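Local coordinates for protein Endonuclease/exonuclease/phosphatase (Beutenbergia cavernae DSM 12333, PDB 4RUW) that belongs to the endonuclease/exonuclease/phosphatase family, with a DNase I-like domain joined to an Ig-like domain, and carries a bound zinc ion, at residues H98-H107 with L135-P143. Sequence-based numbering, arbitrary orientation.
Sequences HRDAPGPGSH and LPHEGAVLP. With ZN (zinc ion), chain B.
Gly105 and His137 bring the backbones closest, CA to CA 5.5 Å, where the loop 98-107, with its type II turn from Gly103 to Ser106, lies against the small hairpin 135-143, whose type I' turn spans His137 to Ala140. No direct hydrogen bond crosses; a zinc ion does the joining. The loop supplies His98 ND1, Asp100 OD2 and His107 ND1, and the hairpin adds His137 through NE2, 2.0 Å from the zinc. The imidazoles of His98 and His107 meet that of His137 rim to rim, planes at 57° and 56°, their nitrogens drawn together by the shared metal, and the Asp100 carboxylate stands nearly perpendicular to the His137 ring. Hydrogen bonds steady the ligands: Asp100 OD2 also accepts the backbone N-H of His107 on its anti lone pair, while the second-shell Leu135 O accepts from His137 ND1, in the ring plane at 2.9 Å, which fixes the ring's rotation. Leu142, with CG anti to the backbone N (chi1 178°), sets CD2 over the centre of the His137 ring, 3.6 Å above its plane, and against Ser106 CA; its CD1 packs 3.8 Å from Gly103 CA. Farther out, the carboxylate of Glu138 lies beside Gly105. Waters tie the outer backbones, one donating to both Ala101 O and Pro143 O, another to Pro102 O and Pro143 O. Ser146, at the start of strand 146-153, binds Asp100 OD1 through its backbone N. The result is a four-ligand His3Asp zinc site that joins loop to hairpin at the periphery of the DNase I-like domain.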
loop_
_atom_site.group_PDB
_atom_site.type_symbol
_atom_site.label_atom_id
_atom_site.label_comp_id
_atom_site.label_asym_id
_atom_site.label_seq_id
_atom_site.Cartn_x
_atom_site.Cartn_y
_atom_site.Cartn_z
ATOM N N HIS A 98 5.274 -7.885 18.369
ATOM C CA HIS A 98 5.366 -7.432 19.755
ATOM C C HIS A 98 6.771 -7.553 20.314
ATOM O O HIS A 98 7.555 -8.420 19.916
ATOM C CB HIS A 98 4.389 -8.173 20.677
ATOM C CG HIS A 98 2.987 -7.648 20.601
ATOM N ND1 HIS A 98 2.051 -7.915 21.584
ATOM C CD2 HIS A 98 2.381 -6.881 19.669
ATOM C CE1 HIS A 98 0.912 -7.310 21.240
ATOM N NE2 HIS A 98 1.086 -6.689 20.097
ATOM N N ARG A 99 7.082 -6.662 21.245
ATOM C CA ARG A 99 8.285 -6.788 22.032
ATOM C C ARG A 99 7.842 -6.611 23.477
ATOM O O ARG A 99 7.645 -5.487 23.950
ATOM C CB ARG A 99 9.322 -5.749 21.608
ATOM C CG ARG A 99 10.633 -5.861 22.362
ATOM C CD ARG A 99 11.805 -5.393 21.525
ATOM N NE ARG A 99 11.870 -3.941 21.404
ATOM C CZ ARG A 99 12.747 -3.302 20.634
ATOM N NH1 ARG A 99 13.619 -3.988 19.908
ATOM N NH2 ARG A 99 12.752 -1.979 20.579
ATOM N N ASP A 100 7.635 -7.738 24.157
ATOM C CA ASP A 100 6.979 -7.765 25.466
ATOM C C ASP A 100 7.904 -8.268 26.560
ATOM O O ASP A 100 8.647 -9.226 26.352
ATOM C CB ASP A 100 5.790 -8.730 25.475
ATOM C CG ASP A 100 4.696 -8.370 24.499
ATOM O OD1 ASP A 100 4.555 -7.187 24.088
ATOM O OD2 ASP A 100 3.941 -9.307 24.146
ATOM N N ALA A 101 7.810 -7.655 27.737
ATOM C CA ALA A 101 8.401 -8.197 28.955
ATOM C C ALA A 101 7.609 -9.451 29.365
ATOM O O ALA A 101 6.510 -9.675 28.870
ATOM C CB ALA A 101 8.348 -7.137 30.057
ATOM N N PRO A 102 8.162 -10.278 30.272
ATOM C CA PRO A 102 7.419 -11.464 30.717
ATOM C C PRO A 102 6.131 -11.123 31.459
ATOM O O PRO A 102 6.046 -10.071 32.095
ATOM C CB PRO A 102 8.400 -12.153 31.672
ATOM C CG PRO A 102 9.731 -11.712 31.219
ATOM C CD PRO A 102 9.549 -10.288 30.764
ATOM N N GLY A 103 5.146 -12.010 31.376
ATOM C CA GLY A 103 3.872 -11.823 32.042
ATOM C C GLY A 103 2.797 -12.631 31.348
ATOM O O GLY A 103 3.051 -13.220 30.296
ATOM N N PRO A 104 1.589 -12.660 31.921
ATOM C CA PRO A 104 0.500 -13.455 31.340
ATOM C C PRO A 104 0.191 -13.042 29.904
ATOM O O PRO A 104 -0.194 -11.900 29.645
ATOM C CB PRO A 104 -0.690 -13.176 32.271
ATOM C CG PRO A 104 -0.302 -11.984 33.084
ATOM C CD PRO A 104 1.189 -11.987 33.169
ATOM N N GLY A 105 0.397 -13.967 28.977
ATOM C CA GLY A 105 0.105 -13.722 27.578
ATOM C C GLY A 105 1.214 -13.048 26.798
ATOM O O GLY A 105 1.034 -12.737 25.624
ATOM N N SER A 106 2.360 -12.832 27.433
ATOM C CA SER A 106 3.478 -12.164 26.760
ATOM C C SER A 106 3.911 -12.891 25.489
ATOM O O SER A 106 3.858 -14.117 25.434
ATOM C CB SER A 106 4.665 -12.034 27.712
ATOM O OG SER A 106 5.811 -11.549 27.037
ATOM N N HIS A 107 4.331 -12.126 24.482
ATOM C CA HIS A 107 4.834 -12.666 23.222
ATOM C C HIS A 107 6.358 -12.690 23.176
ATOM O O HIS A 107 6.951 -13.102 22.178
ATOM C CB HIS A 107 4.318 -11.824 22.051
ATOM C CG HIS A 107 2.836 -11.908 21.859
ATOM N ND1 HIS A 107 1.964 -10.963 22.367
ATOM C CD2 HIS A 107 2.068 -12.831 21.233
ATOM C CE1 HIS A 107 0.723 -11.306 22.055
ATOM N NE2 HIS A 107 0.761 -12.442 21.378
ATOM N N LEU A 135 -0.334 -2.980 26.144
ATOM C CA LEU A 135 -1.531 -3.455 25.477
ATOM C C LEU A 135 -2.204 -4.552 26.283
ATOM O O LEU A 135 -1.539 -5.316 26.987
ATOM C CB LEU A 135 -1.182 -4.001 24.090
ATOM C CG LEU A 135 -0.499 -3.047 23.100
ATOM C CD1 LEU A 135 1.021 -3.042 23.261
ATOM C CD2 LEU A 135 -0.877 -3.377 21.665
ATOM N N PRO A 136 -3.532 -4.644 26.172
ATOM C CA PRO A 136 -4.251 -5.778 26.754
ATOM C C PRO A 136 -3.761 -7.106 26.168
ATOM O O PRO A 136 -3.618 -7.243 24.953
ATOM C CB PRO A 136 -5.707 -5.508 26.355
ATOM C CG PRO A 136 -5.772 -4.026 26.185
ATOM C CD PRO A 136 -4.448 -3.655 25.581
ATOM N N HIS A 137 -3.468 -8.053 27.052
ATOM C CA HIS A 137 -3.120 -9.419 26.689
ATOM C C HIS A 137 -3.964 -10.316 27.583
ATOM O O HIS A 137 -3.899 -10.197 28.803
ATOM C CB HIS A 137 -1.645 -9.700 26.982
ATOM C CG HIS A 137 -0.689 -9.121 25.984
ATOM N ND1 HIS A 137 -0.512 -7.760 25.814
ATOM C CD2 HIS A 137 0.170 -9.718 25.123
ATOM C CE1 HIS A 137 0.406 -7.553 24.885
ATOM N NE2 HIS A 137 0.835 -8.725 24.441
ATOM N N GLU A 138 -4.757 -11.175 26.994
ATOM C CA GLU A 138 -5.585 -12.116 27.759
ATOM C C GLU A 138 -6.520 -11.362 28.726
ATOM O O GLU A 138 -6.713 -11.766 29.834
ATOM C CB GLU A 138 -4.707 -13.156 28.474
ATOM C CG GLU A 138 -4.038 -14.194 27.570
ATOM C CD GLU A 138 -3.094 -15.156 28.289
ATOM O OE1 GLU A 138 -2.574 -16.066 27.652
ATOM O OE2 GLU A 138 -2.834 -14.999 29.484
ATOM N N GLY A 139 -7.109 -10.276 28.261
ATOM C CA GLY A 139 -8.133 -9.581 29.020
ATOM C C GLY A 139 -7.636 -8.593 30.058
ATOM O O GLY A 139 -8.421 -8.073 30.854
ATOM N N ALA A 140 -6.336 -8.326 30.058
ATOM C CA ALA A 140 -5.768 -7.363 30.994
ATOM C C ALA A 140 -4.535 -6.691 30.411
ATOM O O ALA A 140 -3.778 -7.308 29.664
ATOM C CB ALA A 140 -5.430 -8.038 32.314
ATOM N N VAL A 141 -4.340 -5.423 30.757
ATOM C CA VAL A 141 -3.150 -4.689 30.346
ATOM C C VAL A 141 -1.908 -5.424 30.828
ATOM O O VAL A 141 -1.808 -5.783 32.001
ATOM C CB VAL A 141 -3.158 -3.249 30.907
ATOM C CG1 VAL A 141 -1.793 -2.590 30.754
ATOM C CG2 VAL A 141 -4.236 -2.423 30.222
ATOM N N LEU A 142 -0.979 -5.670 29.911
ATOM C CA LEU A 142 0.270 -6.332 30.248
ATOM C C LEU A 142 1.369 -5.290 30.354
ATOM O O LEU A 142 1.782 -4.718 29.348
ATOM C CB LEU A 142 0.627 -7.377 29.188
ATOM C CG LEU A 142 1.952 -8.114 29.382
ATOM C CD1 LEU A 142 1.967 -8.869 30.710
ATOM C CD2 LEU A 142 2.232 -9.055 28.208
ATOM N N PRO A 143 1.830 -5.018 31.582
ATOM C CA PRO A 143 2.915 -4.047 31.763
ATOM C C PRO A 143 4.162 -4.454 30.990
ATOM O O PRO A 143 4.502 -5.637 30.939
ATOM C CB PRO A 143 3.170 -4.094 33.272
ATOM C CG PRO A 143 1.868 -4.543 33.854
ATOM C CD PRO A 143 1.325 -5.529 32.869
HETATM ZN ZN ZN B . 2.318 -9.101 23.156
HETATM O O HOH W 1 5.000 -7.402 28.587
HETATM O O HOH W 2 4.571 -7.783 32.680
HETATM O O HOH W 3 -1.978 -10.035 30.563
#